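Long-range contact in HIAXHD3 (Humicola insolens, PDB 3ZXK), which hydrolyses arabinofuranosyl side chains, probably of arabinoxylan, as a family 43 arabinofuranosidase that has served as a scaffold for engineering endo-xylanase activity: residues P379-R390 with Q454-I465. Sequence-based numbering, arbitrary orientation.
Sequences PKASGIFRLDVR and QQDIWLRIDADI
R386 lies along the indole of W458, its CG 3.8 Å from the centre of the five-membered ring in a CH-pi contact. Its guanidinium continues over the same side chain, the two planes 25° apart, with NE 3.3 Å from CZ2 of W458. The R386 chain is extended, with CG anti to the backbone N (chi1 -176°), and this carries NE to D456. There NE donates almost straight to the syn lone pair of D456 OD1, at 2.7 Å. D456 OD2 accepts a hydrogen bond from W458 NE1 at 2.8 Å, from above the carboxylate plane, so one carboxylate holds both the guanidinium and the indole. With an alanine here instead of R386, this indole face would probably be uncovered and D456 would lose one of its positive partners; K527 is another. I384 CG2 touches the edge of the W458 ring. On the sheet face carrying R386, I384 and W458, S382 OG donates to D462 OD1 (2.7 Å). R460 grips D462 side-on with NE and NH2, and its NE reaches OD1 from the side opposite S382. On the face carrying F385, L387 and L459, L387 CD1 packs on L459 CD1 at 3.9 Å. Paired backbone hydrogen bonds at A381–A463, G383–I461, F385–L459 and L387–I457 fix the antiparallel register. Both strands belong to one sheet of the C-terminal concanavalin A-like beta-sandwich. Strand 523-533 flanks 380-388, and strand 476-482 flanks 457-464. F385, L387, I461 and A463 face inward onto strand 509-516 of the opposing sheet.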
loop_
_atom_site.group_PDB
_atom_site.type_symbol
_atom_site.label_atom_id
_atom_site.label_comp_id
_atom_site.label_asym_id
_atom_site.label_seq_id
_atom_site.Cartn_x
_atom_site.Cartn_y
_atom_site.Cartn_z
ATOM N N PRO A 379 -0.445 0.794 16.431
ATOM C CA PRO A 379 0.647 -0.187 16.590
ATOM C C PRO A 379 0.216 -1.642 16.831
ATOM O O PRO A 379 1.043 -2.537 16.636
ATOM C CB PRO A 379 1.413 0.350 17.810
ATOM C CG PRO A 379 0.356 1.068 18.609
ATOM C CD PRO A 379 -0.551 1.714 17.587
ATOM N N LYS A 380 -1.035 -1.862 17.260
ATOM C CA LYS A 380 -1.551 -3.217 17.526
ATOM C C LYS A 380 -2.999 -3.315 17.109
ATOM O O LYS A 380 -3.785 -2.425 17.402
ATOM C CB LYS A 380 -1.447 -3.589 19.015
ATOM C CG LYS A 380 -0.097 -3.331 19.643
ATOM C CD LYS A 380 -0.079 -3.857 21.078
ATOM C CE LYS A 380 1.263 -3.608 21.750
ATOM N NZ LYS A 380 1.275 -4.058 23.182
ATOM N N ALA A 381 -3.351 -4.409 16.446
ATOM C CA ALA A 381 -4.725 -4.613 15.985
ATOM C C ALA A 381 -5.082 -6.074 15.926
ATOM O O ALA A 381 -4.214 -6.935 15.693
ATOM C CB ALA A 381 -4.955 -3.987 14.609
ATOM N N SER A 382 -6.371 -6.327 16.105
ATOM C CA SER A 382 -6.906 -7.663 16.012
ATOM C C SER A 382 -7.707 -7.737 14.726
ATOM O O SER A 382 -8.487 -6.839 14.456
ATOM C CB SER A 382 -7.823 -7.915 17.210
ATOM O OG SER A 382 -8.262 -9.240 17.203
ATOM N N GLY A 383 -7.476 -8.763 13.897
ATOM C CA GLY A 383 -8.301 -8.950 12.695
ATOM C C GLY A 383 -9.117 -10.220 12.854
ATOM O O GLY A 383 -8.569 -11.294 13.142
ATOM N N ILE A 384 -10.429 -10.111 12.690
ATOM C CA ILE A 384 -11.337 -11.237 12.887
ATOM C C ILE A 384 -12.116 -11.542 11.606
ATOM O O ILE A 384 -12.810 -10.677 11.066
ATOM C CB ILE A 384 -12.311 -10.959 14.034
ATOM C CG1 ILE A 384 -11.526 -10.599 15.301
ATOM C CG2 ILE A 384 -13.262 -12.145 14.270
ATOM C CD1 ILE A 384 -12.419 -10.310 16.478
ATOM N N PHE A 385 -11.958 -12.760 11.104
ATOM C CA PHE A 385 -12.703 -13.266 9.956
ATOM C C PHE A 385 -13.789 -14.221 10.425
ATOM O O PHE A 385 -13.546 -15.085 11.276
ATOM C CB PHE A 385 -11.774 -14.009 9.001
ATOM C CG PHE A 385 -10.823 -13.123 8.238
ATOM C CD1 PHE A 385 -11.217 -12.530 7.027
ATOM C CD2 PHE A 385 -9.533 -12.892 8.721
ATOM C CE1 PHE A 385 -10.320 -11.742 6.319
ATOM C CE2 PHE A 385 -8.646 -12.111 8.007
ATOM C CZ PHE A 385 -9.033 -11.535 6.810
ATOM N N ARG A 386 -14.979 -14.083 9.854
ATOM C CA ARG A 386 -16.115 -14.941 10.164
ATOM C C ARG A 386 -16.431 -15.745 8.893
ATOM O O ARG A 386 -16.641 -15.154 7.827
ATOM C CB ARG A 386 -17.297 -14.074 10.609
ATOM C CG ARG A 386 -18.513 -14.859 11.056
ATOM C CD ARG A 386 -19.715 -13.957 11.205
ATOM N NE ARG A 386 -20.865 -14.696 11.693
ATOM C CZ ARG A 386 -22.003 -14.123 12.051
ATOM N NH1 ARG A 386 -22.140 -12.800 11.980
ATOM N NH2 ARG A 386 -23.001 -14.869 12.492
ATOM N N LEU A 387 -16.397 -17.076 8.993
ATOM C CA LEU A 387 -16.520 -17.967 7.820
ATOM C C LEU A 387 -17.571 -19.034 7.973
ATOM O O LEU A 387 -17.866 -19.474 9.096
ATOM C CB LEU A 387 -15.187 -18.642 7.481
ATOM C CG LEU A 387 -14.026 -17.701 7.147
ATOM C CD1 LEU A 387 -13.193 -17.431 8.387
ATOM C CD2 LEU A 387 -13.198 -18.327 6.046
ATOM N N ASP A 388 -18.160 -19.428 6.849
ATOM C CA ASP A 388 -18.912 -20.682 6.757
ATOM C C ASP A 388 -18.065 -21.656 5.901
ATOM O O ASP A 388 -17.831 -21.395 4.716
ATOM C CB ASP A 388 -20.269 -20.407 6.113
ATOM C CG ASP A 388 -21.107 -21.667 5.842
ATOM O OD1 ASP A 388 -20.625 -22.825 5.969
ATOM O OD2 ASP A 388 -22.284 -21.478 5.448
ATOM N N VAL A 389 -17.592 -22.750 6.490
ATOM C CA VAL A 389 -16.646 -23.622 5.783
ATOM C C VAL A 389 -17.232 -24.997 5.420
ATOM O O VAL A 389 -16.501 -25.942 5.102
ATOM C CB VAL A 389 -15.312 -23.813 6.559
ATOM C CG1 VAL A 389 -14.623 -22.464 6.809
ATOM C CG2 VAL A 389 -15.542 -24.562 7.858
ATOM N N ARG A 390 -18.564 -25.101 5.433
ATOM C CA ARG A 390 -19.228 -26.367 5.105
ATOM C C ARG A 390 -18.889 -26.875 3.710
ATOM O O ARG A 390 -18.892 -28.092 3.475
ATOM C CB ARG A 390 -20.728 -26.313 5.304
ATOM C CG ARG A 390 -21.123 -26.186 6.767
ATOM C CD ARG A 390 -22.595 -25.897 6.905
ATOM N NE ARG A 390 -22.943 -24.712 6.119
ATOM C CZ ARG A 390 -24.186 -24.385 5.773
ATOM N NH1 ARG A 390 -25.197 -25.154 6.145
ATOM N NH2 ARG A 390 -24.422 -23.289 5.063
ATOM N N GLN A 454 -19.029 -25.545 11.678
ATOM C CA GLN A 454 -18.518 -25.186 10.348
ATOM C C GLN A 454 -19.277 -24.038 9.734
ATOM O O GLN A 454 -18.713 -23.253 8.980
ATOM C CB GLN A 454 -18.544 -26.380 9.395
ATOM C CG GLN A 454 -17.541 -27.461 9.767
ATOM C CD GLN A 454 -17.732 -28.687 8.922
ATOM O OE1 GLN A 454 -18.064 -28.581 7.749
ATOM N NE2 GLN A 454 -17.561 -29.861 9.518
ATOM N N GLN A 455 -20.564 -23.940 10.060
ATOM C CA GLN A 455 -21.406 -22.897 9.463
ATOM C C GLN A 455 -21.051 -21.513 10.008
ATOM O O GLN A 455 -21.344 -20.516 9.368
ATOM C CB GLN A 455 -22.897 -23.238 9.645
ATOM C CG GLN A 455 -23.906 -22.374 8.873
ATOM C CD GLN A 455 -24.153 -21.018 9.521
ATOM O OE1 GLN A 455 -24.165 -20.889 10.749
ATOM N NE2 GLN A 455 -24.338 -19.990 8.692
ATOM N N ASP A 456 -20.364 -21.446 11.156
ATOM C CA ASP A 456 -20.037 -20.156 11.749
ATOM C C ASP A 456 -18.784 -20.252 12.591
ATOM O O ASP A 456 -18.843 -20.429 13.806
ATOM C CB ASP A 456 -21.203 -19.617 12.582
ATOM C CG ASP A 456 -21.098 -18.124 12.842
ATOM O OD1 ASP A 456 -20.866 -17.371 11.875
ATOM O OD2 ASP A 456 -21.294 -17.707 14.006
ATOM N N ILE A 457 -17.641 -20.152 11.930
ATOM C CA ILE A 457 -16.357 -20.186 12.617
ATOM C C ILE A 457 -15.671 -18.834 12.536
ATOM O O ILE A 457 -15.632 -18.211 11.473
ATOM C CB ILE A 457 -15.441 -21.308 12.067
ATOM C CG1 ILE A 457 -14.109 -21.339 12.820
ATOM C CG2 ILE A 457 -15.183 -21.128 10.572
ATOM C CD1 ILE A 457 -13.428 -22.689 12.753
ATOM N N TRP A 458 -15.145 -18.378 13.665
ATOM C CA TRP A 458 -14.521 -17.078 13.746
ATOM C C TRP A 458 -13.071 -17.283 14.013
ATOM O O TRP A 458 -12.685 -18.042 14.922
ATOM C CB TRP A 458 -15.122 -16.261 14.873
ATOM C CG TRP A 458 -16.611 -16.029 14.749
ATOM C CD1 TRP A 458 -17.638 -16.982 14.661
ATOM C CD2 TRP A 458 -17.303 -14.728 14.800
ATOM N NE1 TRP A 458 -18.870 -16.361 14.603
ATOM C CE2 TRP A 458 -18.736 -15.014 14.681
ATOM C CE3 TRP A 458 -16.885 -13.400 14.893
ATOM C CZ2 TRP A 458 -19.693 -14.002 14.680
ATOM C CZ3 TRP A 458 -17.856 -12.393 14.883
ATOM C CH2 TRP A 458 -19.229 -12.691 14.776
ATOM N N LEU A 459 -12.259 -16.628 13.207
ATOM C CA LEU A 459 -10.820 -16.767 13.260
ATOM C C LEU A 459 -10.191 -15.407 13.532
ATOM O O LEU A 459 -10.404 -14.448 12.767
ATOM C CB LEU A 459 -10.291 -17.355 11.946
ATOM C CG LEU A 459 -10.781 -18.775 11.628
ATOM C CD1 LEU A 459 -10.276 -19.208 10.248
ATOM C CD2 LEU A 459 -10.374 -19.775 12.733
ATOM N N ARG A 460 -9.362 -15.355 14.563
ATOM C CA ARG A 460 -8.827 -14.105 15.071
ATOM C C ARG A 460 -7.313 -14.059 15.115
ATOM O O ARG A 460 -6.676 -14.978 15.617
ATOM C CB ARG A 460 -9.407 -13.865 16.478
ATOM C CG ARG A 460 -8.850 -12.669 17.261
ATOM C CD ARG A 460 -9.643 -12.402 18.535
ATOM N NE ARG A 460 -8.724 -11.942 19.572
ATOM C CZ ARG A 460 -8.954 -12.038 20.878
ATOM N NH1 ARG A 460 -10.112 -12.513 21.315
ATOM N NH2 ARG A 460 -8.038 -11.619 21.740
ATOM N N ILE A 461 -6.755 -12.963 14.612
ATOM C CA ILE A 461 -5.302 -12.744 14.591
ATOM C C ILE A 461 -5.008 -11.479 15.402
ATOM O O ILE A 461 -5.455 -10.379 15.032
ATOM C CB ILE A 461 -4.764 -12.552 13.152
ATOM C CG1 ILE A 461 -5.036 -13.764 12.241
ATOM C CG2 ILE A 461 -3.265 -12.260 13.154
ATOM C CD1 ILE A 461 -4.682 -13.523 10.786
ATOM N N ASP A 462 -4.248 -11.602 16.482
ATOM C CA ASP A 462 -3.885 -10.398 17.284
ATOM C C ASP A 462 -2.434 -10.082 16.941
ATOM O O ASP A 462 -1.519 -10.777 17.390
ATOM C CB ASP A 462 -4.006 -10.644 18.805
ATOM C CG ASP A 462 -5.441 -10.666 19.308
ATOM O OD1 ASP A 462 -6.367 -10.733 18.470
ATOM O OD2 ASP A 462 -5.632 -10.650 20.562
ATOM N N ALA A 463 -2.231 -9.029 16.151
ATOM C CA ALA A 463 -0.908 -8.671 15.663
ATOM C C ALA A 463 -0.306 -7.465 16.352
ATOM O O ALA A 463 -0.939 -6.444 16.521
ATOM C CB ALA A 463 -0.971 -8.379 14.176
ATOM N N ASP A 464 0.956 -7.571 16.702
ATOM C CA ASP A 464 1.674 -6.424 17.236
ATOM C C ASP A 464 2.648 -5.954 16.168
ATOM O O ASP A 464 3.577 -6.704 15.789
ATOM C CB ASP A 464 2.430 -6.839 18.511
ATOM C CG ASP A 464 3.178 -5.671 19.165
ATOM O OD1 ASP A 464 3.023 -4.541 18.685
ATOM O OD2 ASP A 464 3.919 -5.877 20.145
ATOM N N ILE A 465 2.422 -4.756 15.637
ATOM C CA ILE A 465 3.325 -4.172 14.642
ATOM C C ILE A 465 4.076 -2.971 15.204
ATOM O O ILE A 465 4.569 -2.126 14.445
ATOM C CB ILE A 465 2.654 -3.857 13.269
ATOM C CG1 ILE A 465 1.410 -2.953 13.400
ATOM C CG2 ILE A 465 2.305 -5.175 12.580
ATOM C CD1 ILE A 465 0.963 -2.286 12.103
HETATM O O HOH W 1 -16.005 -28.802 5.804
#